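Local coordinates for protein phage terminase large subunit (Thermus phage G20c, PDB 5M1Q) that packages viral DNA into empty procapsids as an ATP-driven motor and cuts the genome with its RNase H-like nuclease to start and end packaging, at residues Ile35-Gly40 with Ala86-Asp91; Tyr45-Val50 with Asp172-Ser177. All coordinates share one frame; numbering follows the deposited sequence. Where two conformers were deposited one is given.

Contact 1: Ile35-Gly40 with Ala86-Asp91; sequences IGADFG and AYVVAD. With ZN (zinc ion), chain D.
Strand 35-38 and strand 87-90 run side by side in parallel, Ile35 pairing with Val88, Gly36 with Val89 and Ala37 with Ala90. Four backbone hydrogen bonds alternate between the strands in the parallel pattern. The shortest runs from Val89 N to Ile35 O (2.7 Å), and the last, from Asp91 N to Ala37 O (3.1 Å, 172° at the hydrogen), holds the pairing up to the strand ends. The tight part is the apolar face: Ala37 CB sits 3.7 Å from Val88 CG1, and Ile35 CG1 lies against Ala86 CB at 3.9 Å, with Leu76 of helix 69-82 covering Ile35 and Val88. Further on, Asp91 O lies in the plane of the Phe39 ring, 3.4 Å from Phe39 CD2.

Beyond Ala37 the contact becomes watery. Asp38 and Asp91 point the same way, their carboxylate planes 24° apart, and one water donates to both Asp38 OD1 (2.7 Å) and Asp91 OD2 (2.8 Å). Asp91 OD1 is gripped by the backbone N of Val115 and of Trp93, which fixes the rotation of this carboxylate. In the conformer described, chi1 of -169° turns the Asp38 carboxylate away from its own backbone N, and OD2 binds a zinc ion at 2.2 Å. Asp38 thus meets this zinc directly while Asp91 is linked to Asp38 through water, consistent with two aspartates that probably share a second catalytic magnesium in the nuclease.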
loop_
_atom_site.group_PDB
_atom_site.type_symbol
_atom_site.label_atom_id
_atom_site.label_comp_id
_atom_site.label_asym_id
_atom_site.label_seq_id
_atom_site.Cartn_x
_atom_site.Cartn_y
_atom_site.Cartn_z
ATOM N N ILE A 35 0.657 6.687 2.930
ATOM C CA ILE A 35 1.253 5.438 2.505
ATOM C C ILE A 35 0.569 4.276 3.211
ATOM O O ILE A 35 0.462 4.274 4.454
ATOM C CB ILE A 35 2.775 5.390 2.817
ATOM C CG1 ILE A 35 3.465 6.505 2.048
ATOM C CG2 ILE A 35 3.368 4.013 2.520
ATOM C CD1 ILE A 35 4.925 6.681 2.377
ATOM N N GLY A 36 0.136 3.279 2.449
ATOM C CA GLY A 36 -0.289 2.006 3.042
ATOM C C GLY A 36 0.878 1.064 3.084
ATOM O O GLY A 36 1.517 0.849 2.051
ATOM N N ALA A 37 1.189 0.502 4.250
ATOM C CA ALA A 37 2.343 -0.403 4.399
ATOM C C ALA A 37 2.014 -1.787 4.958
ATOM O O ALA A 37 1.475 -1.907 6.063
ATOM C CB ALA A 37 3.402 0.256 5.268
ATOM N N ASP A 38 2.338 -2.811 4.165
ATOM C CA ASP A 38 2.291 -4.228 4.530
ATOM C C ASP A 38 3.760 -4.690 4.681
ATOM O O ASP A 38 4.638 -4.145 3.979
ATOM C CB ASP A 38 1.568 -4.982 3.405
ATOM C CG ASP A 38 1.221 -6.408 3.763
ATOM O OD1 ASP A 38 0.483 -6.626 4.748
ATOM O OD2 ASP A 38 1.661 -7.327 3.045
ATOM N N PHE A 39 4.041 -5.628 5.604
ATOM C CA PHE A 39 5.413 -6.125 5.855
ATOM C C PHE A 39 5.453 -7.624 5.670
ATOM O O PHE A 39 4.513 -8.323 6.066
ATOM C CB PHE A 39 5.850 -5.784 7.276
ATOM C CG PHE A 39 5.803 -4.320 7.583
ATOM C CD1 PHE A 39 6.812 -3.478 7.147
ATOM C CD2 PHE A 39 4.743 -3.774 8.277
ATOM C CE1 PHE A 39 6.766 -2.113 7.410
ATOM C CE2 PHE A 39 4.677 -2.411 8.532
ATOM C CZ PHE A 39 5.692 -1.578 8.101
ATOM N N GLY A 40 6.548 -8.116 5.086
ATOM C CA GLY A 40 6.731 -9.548 4.839
ATOM C C GLY A 40 7.705 -10.171 5.835
ATOM O O GLY A 40 8.648 -9.507 6.270
ATOM N N ALA A 86 4.824 11.714 4.335
ATOM C CA ALA A 86 3.506 11.116 4.214
ATOM C C ALA A 86 3.256 10.170 5.383
ATOM O O ALA A 86 4.081 9.303 5.676
ATOM C CB ALA A 86 3.424 10.358 2.894
ATOM N N TYR A 87 2.098 10.305 6.028
ATOM C CA TYR A 87 1.811 9.428 7.149
ATOM C C TYR A 87 1.518 8.014 6.655
ATOM O O TYR A 87 0.973 7.833 5.549
ATOM C CB TYR A 87 0.710 9.993 8.043
ATOM C CG TYR A 87 -0.693 9.943 7.514
ATOM C CD1 TYR A 87 -1.531 8.857 7.786
ATOM C CD2 TYR A 87 -1.213 11.014 6.806
ATOM C CE1 TYR A 87 -2.839 8.839 7.315
ATOM C CE2 TYR A 87 -2.516 11.008 6.320
ATOM C CZ TYR A 87 -3.329 9.922 6.581
ATOM O OH TYR A 87 -4.615 9.959 6.080
ATOM N N VAL A 88 1.935 7.044 7.449
ATOM C CA VAL A 88 1.915 5.641 7.086
ATOM C C VAL A 88 0.783 4.950 7.844
ATOM O O VAL A 88 0.742 5.003 9.078
ATOM C CB VAL A 88 3.244 4.928 7.404
ATOM C CG1 VAL A 88 3.202 3.440 7.049
ATOM C CG2 VAL A 88 4.388 5.615 6.659
ATOM N N VAL A 89 -0.115 4.317 7.096
ATOM C CA VAL A 89 -1.105 3.403 7.677
ATOM C C VAL A 89 -0.462 2.028 7.650
ATOM O O VAL A 89 -0.347 1.395 6.595
ATOM C CB VAL A 89 -2.431 3.402 6.894
ATOM C CG1 VAL A 89 -3.463 2.555 7.621
ATOM C CG2 VAL A 89 -2.944 4.800 6.697
ATOM N N ALA A 90 0.019 1.573 8.813
ATOM C CA ALA A 90 0.886 0.412 8.871
ATOM C C ALA A 90 0.161 -0.739 9.502
ATOM O O ALA A 90 -0.408 -0.587 10.606
ATOM C CB ALA A 90 2.131 0.722 9.683
ATOM N N ASP A 91 0.207 -1.881 8.844
ATOM C CA ASP A 91 -0.218 -3.126 9.469
ATOM C C ASP A 91 0.877 -3.549 10.472
ATOM O O ASP A 91 1.857 -4.194 10.104
ATOM C CB ASP A 91 -0.462 -4.204 8.431
ATOM C CG ASP A 91 -0.928 -5.517 9.044
ATOM O OD1 ASP A 91 -1.203 -5.541 10.272
ATOM O OD2 ASP A 91 -0.973 -6.520 8.315
HETATM ZN ZN ZN D . 1.644 -9.463 3.381
HETATM O O HOH W 1 -2.018 -6.847 5.789
HETATM O O HOH W 2 1.820 -6.517 7.421
HETATM O O HOH W 3 1.473 -9.171 5.314
HETATM O O HOH W 4 3.514 -8.883 3.623
HETATM O O HOH W 5 -0.384 -9.594 3.016
HETATM O O HOH W 6 1.685 -11.712 3.689
#

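Contact 2: Tyr45-Val50 with Asp172-Ser177; sequences YSVFSV and DDIVMS. With ZN (zinc ion), chain D; ZN (zinc ion), chain B.
In this RNase H-like nuclease, helix 173-182 packs on the central sheet and brings a metal-binding aspartate to it; here Asp173, Ile174 and Ser177 meet Val47 and Ser49 of strand 46-50 and the adjoining Tyr45. The axes of strand 46-50 and helix 173-177 come within 7.6 Å, at 35° between their directions. Val47 wedges against the first helical turn: CG2 touches Asp173 CB (3.7 Å) and Ile174 CG1, while CG1, anti to the backbone N (chi1 -179°), lies 3.5 Å from Ser177 CB. Next to this apolar patch, Ser49 OG donates to Ser177 OG (2.7 Å), and Ser177 OG is in turn bonded to Gly36 O, so the two buried hydroxyls and Gly36 O link the helix to two strands.

At the metal end the Asp173 carboxylate bridges two zinc ions, OD1 binding one at 2.0 Å and OD2 the other at 2.1 Å. Asp44 and His171 complete the protein ligands of the second, and Asp38 shares the first. A water on the first zinc donates to Tyr45 O (2.7 Å), which helps orient this one ligand. Bridging with its two oxygens, Asp173 helps set the ion separation; with Asp38 it probably holds catalytic magnesium at the first site.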
loop_
_atom_site.group_PDB
_atom_site.type_symbol
_atom_site.label_atom_id
_atom_site.label_comp_id
_atom_site.label_asym_id
_atom_site.label_seq_id
_atom_site.Cartn_x
_atom_site.Cartn_y
_atom_site.Cartn_z
ATOM N N TYR A 45 6.690 -10.673 0.561
ATOM C CA TYR A 45 6.892 -9.294 0.117
ATOM C C TYR A 45 6.374 -8.266 1.087
ATOM O O TYR A 45 5.308 -8.435 1.701
ATOM C CB TYR A 45 6.210 -9.072 -1.225
ATOM C CG TYR A 45 6.879 -9.823 -2.332
ATOM C CD1 TYR A 45 6.575 -11.167 -2.573
ATOM C CD2 TYR A 45 7.837 -9.205 -3.133
ATOM C CE1 TYR A 45 7.210 -11.867 -3.594
ATOM C CE2 TYR A 45 8.475 -9.896 -4.150
ATOM C CZ TYR A 45 8.158 -11.222 -4.375
ATOM O OH TYR A 45 8.784 -11.912 -5.383
ATOM N N SER A 46 7.130 -7.184 1.194
ATOM C CA SER A 46 6.652 -5.959 1.790
ATOM C C SER A 46 6.230 -5.013 0.673
ATOM O O SER A 46 6.884 -4.945 -0.380
ATOM C CB SER A 46 7.730 -5.324 2.625
ATOM O OG SER A 46 8.160 -6.248 3.600
ATOM N N VAL A 47 5.134 -4.284 0.895
ATOM C CA VAL A 47 4.635 -3.364 -0.131
ATOM C C VAL A 47 4.196 -2.052 0.496
ATOM O O VAL A 47 3.401 -2.037 1.445
ATOM C CB VAL A 47 3.452 -3.966 -0.908
ATOM C CG1 VAL A 47 2.970 -2.996 -1.980
ATOM C CG2 VAL A 47 3.804 -5.345 -1.487
ATOM N N PHE A 48 4.661 -0.946 -0.064
ATOM C CA PHE A 48 4.341 0.386 0.404
ATOM C C PHE A 48 3.669 1.160 -0.746
ATOM O O PHE A 48 4.277 1.362 -1.789
ATOM C CB PHE A 48 5.600 1.139 0.871
ATOM C CG PHE A 48 6.525 0.345 1.751
ATOM C CD1 PHE A 48 6.041 -0.527 2.733
ATOM C CD2 PHE A 48 7.915 0.485 1.612
ATOM C CE1 PHE A 48 6.895 -1.254 3.546
ATOM C CE2 PHE A 48 8.775 -0.254 2.423
ATOM C CZ PHE A 48 8.274 -1.120 3.384
ATOM N N SER A 49 2.419 1.598 -0.564
ATOM C CA SER A 49 1.663 2.284 -1.618
ATOM C C SER A 49 1.442 3.718 -1.248
ATOM O O SER A 49 0.764 3.994 -0.245
ATOM C CB SER A 49 0.280 1.647 -1.811
ATOM O OG SER A 49 0.402 0.323 -2.248
ATOM N N VAL A 50 1.938 4.643 -2.065
ATOM C CA VAL A 50 1.791 6.063 -1.842
ATOM C C VAL A 50 0.583 6.578 -2.592
ATOM O O VAL A 50 0.557 6.541 -3.812
ATOM C CB VAL A 50 3.028 6.875 -2.304
ATOM C CG1 VAL A 50 2.877 8.335 -1.884
ATOM C CG2 VAL A 50 4.294 6.260 -1.754
ATOM N N ASP A 172 -1.070 -11.692 -1.548
ATOM C CA ASP A 172 -2.020 -10.565 -1.478
ATOM C C ASP A 172 -1.405 -9.308 -0.833
ATOM O O ASP A 172 -2.128 -8.394 -0.442
ATOM C CB ASP A 172 -3.296 -10.977 -0.731
ATOM C CG ASP A 172 -3.095 -11.129 0.784
ATOM O OD1 ASP A 172 -1.951 -11.115 1.297
ATOM O OD2 ASP A 172 -4.124 -11.269 1.492
ATOM N N ASP A 173 -0.078 -9.233 -0.751
ATOM C CA ASP A 173 0.577 -8.099 -0.103
ATOM C C ASP A 173 0.324 -6.750 -0.806
ATOM O O ASP A 173 0.211 -5.711 -0.142
ATOM C CB ASP A 173 2.084 -8.309 -0.015
ATOM C CG ASP A 173 2.432 -9.709 0.371
ATOM O OD1 ASP A 173 2.297 -10.034 1.570
ATOM O OD2 ASP A 173 2.764 -10.479 -0.554
ATOM N N ILE A 174 0.242 -6.775 -2.138
ATOM C CA ILE A 174 -0.085 -5.556 -2.900
ATOM C C ILE A 174 -1.509 -5.126 -2.599
ATOM O O ILE A 174 -1.742 -3.938 -2.348
ATOM C CB ILE A 174 0.104 -5.737 -4.422
ATOM C CG1 ILE A 174 1.578 -6.034 -4.720
ATOM C CG2 ILE A 174 -0.360 -4.515 -5.194
ATOM C CD1 ILE A 174 1.804 -6.604 -6.100
ATOM N N VAL A 175 -2.436 -6.089 -2.601
ATOM C CA VAL A 175 -3.830 -5.789 -2.308
ATOM C C VAL A 175 -3.972 -5.141 -0.939
ATOM O O VAL A 175 -4.649 -4.112 -0.803
ATOM C CB VAL A 175 -4.731 -7.031 -2.381
ATOM C CG1 VAL A 175 -6.172 -6.642 -2.161
ATOM C CG2 VAL A 175 -4.594 -7.713 -3.744
ATOM N N MET A 176 -3.318 -5.721 0.059
ATOM C CA MET A 176 -3.420 -5.183 1.397
ATOM C C MET A 176 -2.809 -3.801 1.538
ATOM O O MET A 176 -3.365 -2.929 2.198
ATOM C CB MET A 176 -2.842 -6.165 2.410
ATOM C CG MET A 176 -3.639 -7.454 2.507
ATOM S SD MET A 176 -5.405 -7.208 2.828
ATOM C CE MET A 176 -5.380 -6.187 4.288
ATOM N N SER A 177 -1.660 -3.586 0.901
ATOM C CA SER A 177 -1.052 -2.273 0.929
ATOM C C SER A 177 -1.953 -1.195 0.278
ATOM O O SER A 177 -2.141 -0.107 0.808
ATOM C CB SER A 177 0.286 -2.342 0.209
ATOM O OG SER A 177 0.854 -1.069 0.076
HETATM ZN ZN ZN D . 1.644 -9.463 3.381
HETATM ZN ZN ZN B . 2.887 -12.462 0.132
HETATM O O HOH W 4 3.514 -8.883 3.623
HETATM O O HOH W 7 0.916 -13.106 0.891
HETATM O O HOH W 5 -0.384 -9.594 3.016
HETATM O O HOH W 6 1.685 -11.712 3.689
HETATM O O HOH W 3 1.473 -9.171 5.314
#

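Overall arrangement
From the N terminus, strand 33-38 pairs antiparallel with strand 46-52, and strand 57-64 follows on its far side. Helix 69-82 then carries the chain back across the sheet to strand 87-90, where contact 1 closes the first long loop on the other edge of strand 33-38. Contact 2 closes a longer one, from strand 46-52 to helix 173-182. The segments alternate along the sequence, so the loops cross. The centres of the two contacts lie about 8 Å apart, and a Gly36 N to Ser49 O bond joins the two strands directly. Both contacts reach the same zinc ion, so strand 33-38 and helix 173-182 supply ligands to one metal centre, while strand 87-90 is joined to it through water.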